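Local coordinates for protein cycloalternan-forming enzyme (Listeria monocytogenes serovar 1/2a, PDB 5F7U) that belongs to the family 31 glycosyl hydrolases, multidomain proteins with a TIM-barrel domain flanked by beta-rich domains, here including a family 6 carbohydrate-binding module, at residues A[827-839]-A[850-863]. The protein carries 1 engineered substitution. Sequence-based numbering, arbitrary orientation. Where two conformers were deposited one is given.
Sequences TFRVYPSGDSEYS and RDISVSEDFANEKV
Asp-835 OD1 is gripped by two donors: Ser-855 OG reaches it at 2.8 Å on its syn side, somewhat out of the carboxylate plane, and a water joins the same oxygen to Glu-856 O. Next to this pair Glu-856 and Gly-834 exchange bonds: Glu-856 OE1 takes the N-H of Gly-834 at 2.8 Å, on its anti side and 21° out of the carboxylate plane, while Glu-856 N returns a bond to Gly-834 O. Glu-856 OE2 accepts from Phe-858 N through its anti lone pair, and the two amides, one from each segment, should hold the carboxylate's rotation. With CG anti to the backbone N and the chain bent at chi2 (-89°), the acid is brought between them, and CB and CG lie 3.6 Å from Pro-832 CB. In one of two conformers of Ser-839, OG meets Asp-851 OD1, a less certain link on the face of Asp-835, Ser-855, Glu-837 and Ser-853. Strands 835-842 and 848-857 form a beta hairpin at the edge of an antiparallel sheet, with Ser-836/Val-854 and Tyr-838/Ile-852 as hydrogen-bonded pairs.

On the face of these four residues, Ile-852 and Val-854 look toward strand 825-830 of a second, mixed sheet. Val-830 CG1 approaches Val-854 CG2 tip to tip at 3.8 Å, and the Phe-828 ring meets Ile-852 CD1 obliquely through CE2 and CZ. Where the chain passes between sheets, Pro-832 lies at about a right angle to both Phe-858 and Val-863, its CG 4.0 Å from Phe-858 CZ. Ser-836 OG bonds to Gly-799 O, and Tyr-838 reaches helix 702-715. The chemistry thus divides: the exchange at Glu-856 fastens the crossing between the layers, Ser-855 and Asp-835 link the hairpin strands, and hydrocarbon contacts join the two sheets.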
# COMPACT_ATOMS: atom_id res chain seq x y z
N THR A 827 -25.96 -6.54 8.54
CA THR A 827 -25.70 -6.56 9.98
C THR A 827 -24.73 -5.44 10.33
O THR A 827 -23.86 -5.14 9.53
CB THR A 827 -25.14 -7.93 10.42
OG1 THR A 827 -26.08 -8.96 10.07
CG2 THR A 827 -24.89 -8.01 11.94
N PHE A 828 -24.91 -4.80 11.49
CA PHE A 828 -23.94 -3.81 11.95
C PHE A 828 -23.45 -4.21 13.33
O PHE A 828 -24.25 -4.24 14.28
CB PHE A 828 -24.52 -2.39 11.99
CG PHE A 828 -24.92 -1.87 10.65
CD1 PHE A 828 -26.18 -2.17 10.12
CD2 PHE A 828 -24.04 -1.07 9.90
CE1 PHE A 828 -26.55 -1.72 8.85
CE2 PHE A 828 -24.42 -0.60 8.64
CZ PHE A 828 -25.67 -0.94 8.12
N ARG A 829 -22.16 -4.53 13.41
CA ARG A 829 -21.50 -4.85 14.66
C ARG A 829 -21.07 -3.53 15.31
O ARG A 829 -20.43 -2.71 14.67
CB ARG A 829 -20.29 -5.75 14.38
CG ARG A 829 -19.45 -6.17 15.58
CD ARG A 829 -20.15 -7.14 16.52
NE ARG A 829 -20.32 -8.49 15.97
CZ ARG A 829 -19.39 -9.43 15.94
NH1 ARG A 829 -19.70 -10.64 15.47
NH2 ARG A 829 -18.16 -9.19 16.40
N VAL A 830 -21.45 -3.35 16.59
CA VAL A 830 -21.30 -2.08 17.29
C VAL A 830 -20.59 -2.32 18.62
O VAL A 830 -21.02 -3.18 19.40
CB VAL A 830 -22.68 -1.42 17.55
CG1 VAL A 830 -22.54 -0.13 18.36
CG2 VAL A 830 -23.37 -1.11 16.21
N TYR A 831 -19.52 -1.55 18.85
CA TYR A 831 -18.81 -1.54 20.13
C TYR A 831 -19.04 -0.18 20.76
O TYR A 831 -18.27 0.76 20.52
CB TYR A 831 -17.31 -1.87 19.91
CG TYR A 831 -17.13 -3.25 19.34
CD1 TYR A 831 -17.09 -4.37 20.18
CD2 TYR A 831 -17.05 -3.46 17.97
CE1 TYR A 831 -16.95 -5.66 19.66
CE2 TYR A 831 -16.90 -4.73 17.43
CZ TYR A 831 -16.87 -5.83 18.29
OH TYR A 831 -16.74 -7.09 17.79
N PRO A 832 -20.13 -0.04 21.57
CA PRO A 832 -20.51 1.29 22.04
C PRO A 832 -19.44 1.95 22.90
O PRO A 832 -18.88 1.31 23.80
CB PRO A 832 -21.77 1.04 22.88
CG PRO A 832 -22.27 -0.31 22.50
CD PRO A 832 -21.04 -1.09 22.09
N SER A 833 -19.15 3.21 22.59
CA SER A 833 -18.21 4.03 23.34
C SER A 833 -18.51 5.48 23.03
O SER A 833 -18.17 5.96 21.95
CB SER A 833 -16.77 3.73 22.96
OG SER A 833 -15.92 4.53 23.77
N GLY A 834 -19.17 6.17 23.95
CA GLY A 834 -19.63 7.55 23.72
C GLY A 834 -20.48 7.64 22.47
O GLY A 834 -21.26 6.71 22.16
N ASP A 835 -20.35 8.75 21.74
CA ASP A 835 -21.13 8.98 20.52
C ASP A 835 -20.26 8.68 19.34
O ASP A 835 -19.18 9.25 19.19
CB ASP A 835 -21.62 10.43 20.44
CG ASP A 835 -22.71 10.73 21.45
OD1 ASP A 835 -23.29 9.79 22.04
OD2 ASP A 835 -23.01 11.93 21.65
N SER A 836 -20.71 7.75 18.51
CA SER A 836 -20.00 7.44 17.29
C SER A 836 -20.92 7.44 16.09
O SER A 836 -22.15 7.32 16.22
CB SER A 836 -19.17 6.15 17.43
OG SER A 836 -19.95 5.06 17.86
N GLU A 837 -20.33 7.67 14.93
CA GLU A 837 -21.10 7.78 13.70
C GLU A 837 -20.35 7.09 12.59
O GLU A 837 -19.12 6.98 12.63
CB GLU A 837 -21.41 9.25 13.35
CG GLU A 837 -20.21 10.10 12.98
CD GLU A 837 -20.51 11.60 12.91
OE1 GLU A 837 -21.66 12.01 12.63
OE2 GLU A 837 -19.55 12.39 13.14
N TYR A 838 -21.10 6.61 11.61
CA TYR A 838 -20.49 5.91 10.49
C TYR A 838 -21.33 6.12 9.25
O TYR A 838 -22.56 6.06 9.31
CB TYR A 838 -20.42 4.43 10.82
CG TYR A 838 -19.84 3.54 9.74
CD1 TYR A 838 -18.46 3.49 9.52
CD2 TYR A 838 -20.67 2.70 8.98
CE1 TYR A 838 -17.92 2.64 8.55
CE2 TYR A 838 -20.13 1.85 8.01
CZ TYR A 838 -18.76 1.84 7.80
OH TYR A 838 -18.22 0.97 6.86
N SER A 839 -20.67 6.39 8.13
CA SER A 839 -21.34 6.54 6.84
C SER A 839 -21.10 5.27 6.04
O SER A 839 -19.98 5.04 5.57
CB SER A 839 -20.78 7.75 6.09
OG SER A 839 -21.68 8.21 5.10
N ARG A 850 -25.54 5.61 3.95
CA ARG A 850 -26.45 5.42 5.08
C ARG A 850 -25.71 5.87 6.33
O ARG A 850 -24.71 5.26 6.71
CB ARG A 850 -26.89 3.96 5.22
CG ARG A 850 -27.30 3.25 3.94
CD ARG A 850 -28.65 3.74 3.44
NE ARG A 850 -29.13 2.87 2.38
CZ ARG A 850 -30.25 3.08 1.69
NH1 ARG A 850 -31.02 4.13 1.95
NH2 ARG A 850 -30.59 2.23 0.72
N ASP A 851 -26.21 6.94 6.95
CA ASP A 851 -25.55 7.53 8.11
C ASP A 851 -26.14 6.94 9.39
O ASP A 851 -27.32 7.17 9.71
CB ASP A 851 -25.68 9.06 8.11
CG ASP A 851 -25.01 9.73 6.91
OD1 ASP A 851 -23.97 9.23 6.37
OD2 ASP A 851 -25.54 10.79 6.50
N ILE A 852 -25.31 6.16 10.09
CA ILE A 852 -25.71 5.46 11.32
C ILE A 852 -25.01 6.15 12.47
O ILE A 852 -23.82 6.48 12.37
CB ILE A 852 -25.20 3.98 11.37
CG1 ILE A 852 -25.08 3.33 9.98
CG2 ILE A 852 -25.99 3.15 12.39
CD1 ILE A 852 -26.38 2.91 9.34
N SER A 853 -25.73 6.38 13.56
CA SER A 853 -25.09 6.91 14.76
C SER A 853 -25.50 6.14 16.00
O SER A 853 -26.63 5.63 16.09
CB SER A 853 -25.34 8.41 14.92
OG SER A 853 -26.70 8.68 15.18
N VAL A 854 -24.56 6.04 16.93
CA VAL A 854 -24.74 5.26 18.16
C VAL A 854 -24.43 6.20 19.30
O VAL A 854 -23.45 6.94 19.25
CB VAL A 854 -23.82 4.00 18.21
CG1 VAL A 854 -23.93 3.29 19.56
CG2 VAL A 854 -24.16 3.04 17.06
N SER A 855 -25.30 6.18 20.31
CA SER A 855 -25.07 6.94 21.54
C SER A 855 -25.05 6.00 22.74
O SER A 855 -26.10 5.56 23.23
CB SER A 855 -26.10 8.06 21.71
OG SER A 855 -25.79 8.84 22.87
N GLU A 856 -23.84 5.73 23.19
CA GLU A 856 -23.60 4.87 24.34
C GLU A 856 -23.88 5.66 25.62
O GLU A 856 -23.35 6.75 25.81
CB GLU A 856 -22.17 4.33 24.30
CG GLU A 856 -21.75 3.52 25.52
CD GLU A 856 -21.16 4.39 26.61
OE1 GLU A 856 -20.14 5.06 26.34
OE2 GLU A 856 -21.72 4.40 27.73
N ASP A 857 -24.74 5.09 26.46
CA ASP A 857 -25.13 5.72 27.73
C ASP A 857 -25.24 4.65 28.82
O ASP A 857 -26.25 4.58 29.53
CB ASP A 857 -26.45 6.51 27.55
CG ASP A 857 -26.79 7.41 28.75
OD1 ASP A 857 -25.95 7.65 29.63
OD2 ASP A 857 -27.95 7.89 28.81
N PHE A 858 -24.19 3.83 28.95
CA PHE A 858 -24.15 2.76 29.97
C PHE A 858 -24.37 3.28 31.39
O PHE A 858 -24.94 2.58 32.24
CB PHE A 858 -22.82 2.00 29.90
CG PHE A 858 -22.67 1.10 28.70
CD1 PHE A 858 -23.73 0.30 28.25
CD2 PHE A 858 -21.44 1.02 28.04
CE1 PHE A 858 -23.58 -0.53 27.15
CE2 PHE A 858 -21.28 0.19 26.94
CZ PHE A 858 -22.35 -0.60 26.50
N ALA A 859 -23.94 4.51 31.65
CA ALA A 859 -24.13 5.14 32.95
C ALA A 859 -25.61 5.19 33.33
O ALA A 859 -25.95 5.16 34.52
CB ALA A 859 -23.52 6.53 32.94
N ASN A 860 -26.48 5.24 32.31
CA ASN A 860 -27.93 5.15 32.50
C ASN A 860 -28.53 3.85 31.92
O ASN A 860 -29.73 3.76 31.64
CB ASN A 860 -28.60 6.40 31.94
CG ASN A 860 -28.22 7.64 32.72
OD1 ASN A 860 -28.72 7.87 33.82
ND2 ASN A 860 -27.33 8.45 32.15
N GLU A 861 -27.65 2.86 31.75
CA GLU A 861 -27.97 1.52 31.24
C GLU A 861 -28.69 1.53 29.89
O GLU A 861 -29.65 0.79 29.69
CB GLU A 861 -28.66 0.64 32.30
CG GLU A 861 -27.76 0.31 33.49
CD GLU A 861 -28.31 -0.75 34.43
OE1 GLU A 861 -27.51 -1.28 35.26
OE2 GLU A 861 -29.52 -1.06 34.37
N LYS A 862 -28.19 2.34 28.96
CA LYS A 862 -28.83 2.56 27.67
C LYS A 862 -27.81 2.64 26.54
O LYS A 862 -26.72 3.14 26.74
CB LYS A 862 -29.62 3.86 27.74
CG LYS A 862 -30.49 4.16 26.54
CD LYS A 862 -31.31 5.43 26.79
CE LYS A 862 -32.32 5.22 27.91
NZ LYS A 862 -33.15 6.44 28.16
N VAL A 863 -28.17 2.09 25.39
CA VAL A 863 -27.44 2.33 24.15
C VAL A 863 -28.52 2.67 23.14
O VAL A 863 -29.51 1.95 23.02
CB VAL A 863 -26.61 1.11 23.68
CG1 VAL A 863 -26.00 1.35 22.30
CG2 VAL A 863 -25.47 0.84 24.65
O HOH W 1 -22.55 9.12 24.66